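Local coordinates for protein lamina-associated polypeptide 2 isoforms alpha/zeta (Mus musculus, PDB 2V0X) that forms a homodimer through a long helical coiled-coil domain and serves as a component of the nuclear lamina, probably associating with lamin A and chromatin, at residues R157-N160 / R161-D164; A173-E176 / V177-S180. The protein carries 2 engineered substitutions. All coordinates share one frame; numbering follows the deposited sequence. Where two conformers were deposited one is given.

Contact 1. Residues R157-N160 / R161-D164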
ATOM      1  N   ARG B 157      32.154 -13.818   0.783  1.00 40.20           N
ATOM      2  CA  ARG B 157      31.419 -13.710  -0.473  1.00 37.70           C
ATOM      3  C   ARG B 157      29.933 -13.942  -0.225  1.00 36.04           C
ATOM      4  O   ARG B 157      29.089 -13.328  -0.866  1.00 36.81           O
ATOM      5  CB  ARG B 157      31.956 -14.690  -1.524  1.00 39.27           C
ATOM      6  CG  ARG B 157      33.105 -14.105  -2.358  1.00 58.87           C
ATOM      7  CD  ARG B 157      33.591 -15.064  -3.453  1.00 78.92           C
ATOM      8  NE  ARG B 157      34.183 -16.279  -2.897  1.00109.76           N
ATOM      9  CZ  ARG B 157      33.546 -17.441  -2.775  1.00131.71           C
ATOM     10  NH1 ARG B 157      32.285 -17.563  -3.174  1.00136.46           N
ATOM     11  NH2 ARG B 157      34.163 -18.480  -2.229  1.00137.70           N
ATOM     12  N   ILE B 158      29.615 -14.811   0.725  1.00 35.74           N
ATOM     13  CA  ILE B 158      28.225 -15.080   1.056  1.00 35.31           C
ATOM     14  C   ILE B 158      27.658 -13.830   1.721  1.00 36.31           C
ATOM     15  O   ILE B 158      26.599 -13.348   1.337  1.00 39.24           O
ATOM     16  CB  ILE B 158      28.081 -16.305   1.986  1.00 33.15           C
ATOM     17  CG1 ILE B 158      28.451 -17.577   1.219  1.00 38.25           C
ATOM     18  CG2 ILE B 158      26.655 -16.454   2.477  1.00 30.51           C
ATOM     19  CD1 ILE B 158      27.609 -17.780  -0.026  1.00 50.32           C
ATOM     20  N   LEU B 159      28.433 -13.257   2.637  1.00 34.23           N
ATOM     21  CA  LEU B 159      28.035 -12.071   3.367  1.00 33.00           C
ATOM     22  C   LEU B 159      27.966 -10.855   2.463  1.00 33.20           C
ATOM     23  O   LEU B 159      27.218  -9.921   2.735  1.00 36.86           O
ATOM     24  CB  LEU B 159      28.990 -11.792   4.530  1.00 33.93           C
ATOM     25  CG  LEU B 159      28.970 -12.732   5.749  1.00 35.38           C
ATOM     26  CD1 LEU B 159      29.921 -12.178   6.800  1.00 36.96           C
ATOM     27  CD2 LEU B 159      27.555 -12.871   6.332  1.00 32.87           C
ATOM     28  N   ASN B 160      28.762 -10.843   1.398  1.00 31.80           N
ATOM     29  CA  ASN B 160      28.738  -9.706   0.495  1.00 30.73           C
ATOM     30  C   ASN B 160      27.377  -9.717  -0.217  1.00 32.27           C
ATOM     31  O   ASN B 160      26.732  -8.688  -0.400  1.00 34.62           O
ATOM     32  CB  ASN B 160      29.892  -9.802  -0.502  1.00 29.63           C
ATOM     33  CG  ASN B 160      30.057  -8.539  -1.305  1.00 38.82           C
ATOM     34  OD1 ASN B 160      30.164  -7.441  -0.748  1.00 33.52           O
ATOM     35  ND2 ASN B 160      30.066  -8.677  -2.617  1.00 56.55           N
ATOM     36  N   ARG B 161      26.902 -10.911  -0.521  1.00 30.50           N
ATOM     37  CA  ARG B 161      25.626 -11.082  -1.179  1.00 30.37           C
ATOM     38  C   ARG B 161      24.476 -10.654  -0.223  1.00 33.16           C
ATOM     39  O   ARG B 161      23.556  -9.925  -0.627  1.00 35.50           O
ATOM     40  CB  ARG B 161      25.498 -12.548  -1.601  1.00 31.90           C
ATOM     41  CG  ARG B 161      24.417 -12.836  -2.631  1.00 45.06           C
ATOM     42  CD  ARG B 161      24.216 -14.343  -2.786  1.00 57.86           C
ATOM     43  NE  ARG B 161      25.468 -15.034  -3.090  1.00 81.13           N
ATOM     44  CZ  ARG B 161      25.690 -16.327  -2.864  1.00 79.74           C
ATOM     45  NH1 ARG B 161      24.744 -17.087  -2.325  1.00 77.49           N
ATOM     46  NH2 ARG B 161      26.861 -16.867  -3.188  1.00 65.50           N
ATOM     47  N   THR B 162      24.563 -11.042   1.051  1.00 31.23           N
ATOM     48  CA  THR B 162      23.532 -10.671   2.019  1.00 28.82           C
ATOM     49  C   THR B 162      23.501  -9.156   2.208  1.00 30.41           C
ATOM     50  O   THR B 162      22.445  -8.567   2.464  1.00 29.82           O
ATOM     51  CB  THR B 162      23.738 -11.362   3.397  1.00 28.77           C
ATOM     52  OG1 THR B 162      24.932 -10.875   4.026  1.00 39.94           O
ATOM     53  CG2 THR B 162      23.833 -12.869   3.213  1.00 23.80           C
ATOM     54  N   TYR B 163      24.670  -8.535   2.086  1.00 31.25           N
ATOM     55  CA  TYR B 163      24.801  -7.089   2.230  1.00 32.29           C
ATOM     56  C   TYR B 163      23.989  -6.375   1.122  1.00 34.43           C
ATOM     57  O   TYR B 163      23.281  -5.396   1.382  1.00 38.48           O
ATOM     58  CB  TYR B 163      26.281  -6.700   2.145  1.00 33.49           C
ATOM     59  CG  TYR B 163      26.551  -5.250   2.458  1.00 36.14           C
ATOM     60  CD1 TYR B 163      26.632  -4.809   3.776  1.00 38.57           C
ATOM     61  CD2 TYR B 163      26.717  -4.317   1.440  1.00 38.04           C
ATOM     62  CE1 TYR B 163      26.869  -3.479   4.080  1.00 42.34           C
ATOM     63  CE2 TYR B 163      26.954  -2.974   1.734  1.00 43.21           C
ATOM     64  CZ  TYR B 163      27.029  -2.566   3.059  1.00 44.57           C
ATOM     65  OH  TYR B 163      27.252  -1.241   3.365  1.00 50.20           O
ATOM     66  N   ASP B 164      24.101  -6.884  -0.100  1.00 32.15           N
ATOM     67  CA  ASP B 164      23.389  -6.347  -1.251  1.00 32.18           C
ATOM     68  C   ASP B 164      21.878  -6.548  -1.068  1.00 30.19           C
ATOM     69  O   ASP B 164      21.093  -5.621  -1.239  1.00 31.54           O
ATOM     70  CB  ASP B 164      23.856  -7.044  -2.539  1.00 40.20           C
ATOM     71  CG  ASP B 164      23.159  -6.512  -3.778  1.00 50.56           C
ATOM     72  OD1 ASP B 164      22.625  -7.327  -4.562  1.00 46.72           O
ATOM     73  OD2 ASP B 164      23.154  -5.278  -3.969  1.00 61.25           O
TER
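T162 and L159 meet through a side-chain-to-backbone bond: OG1 of T162 donates to L159 O at 2.8 Å. With OG1 wedged between its own backbone N and carbonyl carbon (chi1 67°), the hydroxyl is folded back over the preceding turn. L159 O also accepts from Y163 N at 3.0 Å, and both donors arrive from the same face of the carbonyl plane. Other backbone bonds follow the alpha-helical i to i+4 pattern: T162 N to I158 O at 3.1 Å, D164 N to N160 O at 3.2 Å, and R161 N to R157 O, a longer bond. All eight residues belong to the long helix 152-196, which lies against helix 100-146 and the second subunit, as expected of a coiled-coil dimer. T162 packs on L134 of its own chain and on I138 of the second subunit; a valine here would probably cost L159 O its hydroxyl bond. In van der Waals packing, I158 and R161 run side by side, and CD1 of I158 sits over one face of the R161 guanidinium, 3.4 Å from NH2. The arginine chain, bent at chi3 (-54°), carries that group back alongside the isoleucine, and NH1 makes a weak, long ion pair with D137.

Contact 2. Residues A173-E176 / V177-S180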
ATOM      1  N   ALA B 173      11.681  -0.841   0.495  1.00 25.17           N
ATOM      2  CA  ALA B 173      10.911  -0.191   1.550  1.00 25.13           C
ATOM      3  C   ALA B 173      10.598   1.273   1.172  1.00 27.85           C
ATOM      4  O   ALA B 173       9.505   1.772   1.452  1.00 30.14           O
ATOM      5  CB  ALA B 173      11.673  -0.267   2.882  1.00 25.03           C
ATOM      6  N   PHE B 174      11.547   1.967   0.549  1.00 30.52           N
ATOM      7  CA  PHE B 174      11.294   3.342   0.129  1.00 32.06           C
ATOM      8  C   PHE B 174      10.293   3.385  -1.036  1.00 30.57           C
ATOM      9  O   PHE B 174       9.467   4.290  -1.110  1.00 33.51           O
ATOM     10  CB  PHE B 174      12.594   4.083  -0.207  1.00 34.47           C
ATOM     11  CG  PHE B 174      13.282   4.630   1.003  1.00 39.84           C
ATOM     12  CD1 PHE B 174      14.033   3.795   1.830  1.00 43.47           C
ATOM     13  CD2 PHE B 174      13.082   5.946   1.391  1.00 41.17           C
ATOM     14  CE1 PHE B 174      14.564   4.260   3.035  1.00 43.19           C
ATOM     15  CE2 PHE B 174      13.606   6.423   2.591  1.00 42.52           C
ATOM     16  CZ  PHE B 174      14.345   5.572   3.416  1.00 43.33           C
ATOM     17  N   ASP B 175      10.349   2.398  -1.925  1.00 24.86           N
ATOM     18  CA  ASP B 175       9.392   2.329  -3.032  1.00 23.86           C
ATOM     19  C   ASP B 175       7.969   2.033  -2.487  1.00 25.34           C
ATOM     20  O   ASP B 175       6.983   2.574  -2.990  1.00 26.27           O
ATOM     21  CB  ASP B 175       9.850   1.291  -4.059  1.00 25.86           C
ATOM     22  CG  ASP B 175      11.078   1.768  -4.864  1.00 33.18           C
ATOM     23  OD1 ASP B 175      11.277   2.991  -5.016  1.00 34.10           O
ATOM     24  OD2 ASP B 175      11.859   0.926  -5.332  1.00 34.66           O
ATOM     25  N   GLU B 176       7.883   1.214  -1.434  0.50 25.61           N
ATOM     26  CA  GLU B 176       6.594   0.875  -0.809  0.50 25.24           C
ATOM     27  C   GLU B 176       6.005   2.140  -0.181  0.50 25.08           C
ATOM     28  O   GLU B 176       4.806   2.417  -0.308  0.50 25.87           O
ATOM     29  CB  GLU B 176       6.773  -0.191   0.283  0.50 24.10           C
ATOM     30  CG  GLU B 176       7.387  -1.482  -0.210  0.50 27.44           C
ATOM     31  CD  GLU B 176       7.575  -2.531   0.878  0.50 34.72           C
ATOM     32  OE1 GLU B 176       8.203  -2.234   1.917  0.50 41.26           O
ATOM     33  OE2 GLU B 176       7.119  -3.670   0.672  0.50 44.40           O
ATOM     34  N   VAL B 177       6.869   2.918   0.462  1.00 23.87           N
ATOM     35  CA  VAL B 177       6.463   4.172   1.103  1.00 25.03           C
ATOM     36  C   VAL B 177       5.912   5.120   0.018  1.00 25.30           C
ATOM     37  O   VAL B 177       4.892   5.777   0.206  1.00 25.78           O
ATOM     38  CB  VAL B 177       7.681   4.846   1.835  1.00 25.03           C
ATOM     39  CG1 VAL B 177       7.356   6.316   2.234  1.00 24.53           C
ATOM     40  CG2 VAL B 177       8.041   4.062   3.106  1.00 24.15           C
ATOM     41  N   ARG B 178       6.596   5.171  -1.118  1.00 27.27           N
ATOM     42  CA  ARG B 178       6.177   6.014  -2.247  1.00 28.54           C
ATOM     43  C   ARG B 178       4.796   5.597  -2.776  1.00 26.75           C
ATOM     44  O   ARG B 178       3.916   6.435  -2.972  1.00 28.20           O
ATOM     45  CB  ARG B 178       7.220   5.948  -3.382  1.00 32.00           C
ATOM     46  CG  ARG B 178       6.888   6.846  -4.570  1.00 50.61           C
ATOM     47  CD  ARG B 178       8.102   7.119  -5.439  1.00 73.12           C
ATOM     48  NE  ARG B 178       9.129   7.860  -4.713  1.00 84.80           N
ATOM     49  CZ  ARG B 178      10.427   7.572  -4.748  1.00 83.26           C
ATOM     50  NH1 ARG B 178      10.870   6.551  -5.475  1.00 68.19           N
ATOM     51  NH2 ARG B 178      11.287   8.317  -4.061  1.00 87.08           N
HETATM   52  N   MSE B 179       4.616   4.302  -3.020  1.00 27.08           N
HETATM   53  CA  MSE B 179       3.336   3.789  -3.498  1.00 28.17           C
HETATM   54  C   MSE B 179       2.204   4.084  -2.509  1.00 27.34           C
HETATM   55  O   MSE B 179       1.089   4.444  -2.921  1.00 27.77           O
HETATM   56  CB  MSE B 179       3.416   2.287  -3.796  1.00 31.39           C
HETATM   57  CG  MSE B 179       4.312   1.904  -4.994  1.00 37.21           C
HETATM   58 SE   MSE B 179       4.039   3.027  -6.595  1.00 45.29          SE
HETATM   59  CE  MSE B 179       2.156   2.993  -6.679  1.00 46.49           C
ATOM     60  N   SER B 180       2.491   3.945  -1.212  1.00 27.92           N
ATOM     61  CA  SER B 180       1.508   4.220  -0.162  1.00 27.19           C
ATOM     62  C   SER B 180       1.123   5.703  -0.150  1.00 26.92           C
ATOM     63  O   SER B 180      -0.041   6.040   0.039  1.00 30.25           O
ATOM     64  CB  SER B 180       2.058   3.833   1.223  1.00 30.55           C
ATOM     65  OG  SER B 180       2.219   2.426   1.346  1.00 38.90           O
TER
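The carbonyl oxygen E176 O is gripped twice by S180, whose backbone N reaches it at 2.9 Å while its hydroxyl OG donates to it at 3.1 Å. The two donors come from opposite faces of the carbonyl plane, OG standing well out of it. This is the familiar helical arrangement in which a serine hydroxyl turns back to the carbonyl four residues earlier, and chi1 of -68°, with OG beside its own backbone N, is what brings it there. The setting is the middle of helix 152-196, within the helical coiled-coil dimer. S180 packs on A120 of the second subunit, and its OG makes a weak hydrogen bond to A117 O of that chain as well.

The other main-chain bonds are regular i to i+4 links: M179 N to D175 O is nearly straight at 167°, and R178 N to F174 O and V177 N to A173 O have the same 3.0 Å length. CG2 of V177, on the side of its backbone N, lies 3.2 Å from A173 O. Beyond this turn V177 packs on I39 of helix 35-46 and on L121 of the second subunit, while M179, a selenomethionine bent at chi2 and chi3, rests on A116 and S119 of helix 100-146.

On another side of the helix D175 and R178 extend alongside one another. The carboxylate shares itself: OD2 is hydrogen-bonded to Y61 OH, and OD1 approaches the arginine obliquely, while the arginine NE has a weak, long ion pair with E46. The D175-R178 salt bridge is itself long, OD1 to NH1 measuring 3.6 Å, with the carboxylate and guanidinium planes turned 54° apart.

How the contacts relate
Both contacts are two-turn stretches of helix 152-196, contact 1 coming first along the chain, with centres about 24 Å apart and nearest atoms about 11 Å apart. The centre of contact 2 lies about 6 Å from the centre of the chain, and the contact is buried; that of contact 1 lies about 29 Å away, and the contact is partly exposed. Each rests on helix 100-146 and on the second subunit, but the remaining neighbours differ: the N-terminal residues L9 and T11 beside contact 1, helix 35-46 beside contact 2. Each has a hydroxyl bonded to a main-chain carbonyl, three residues back in contact 1 and four in contact 2. The arginines differ too, one lying against an isoleucine, the other paired loosely with an aspartate.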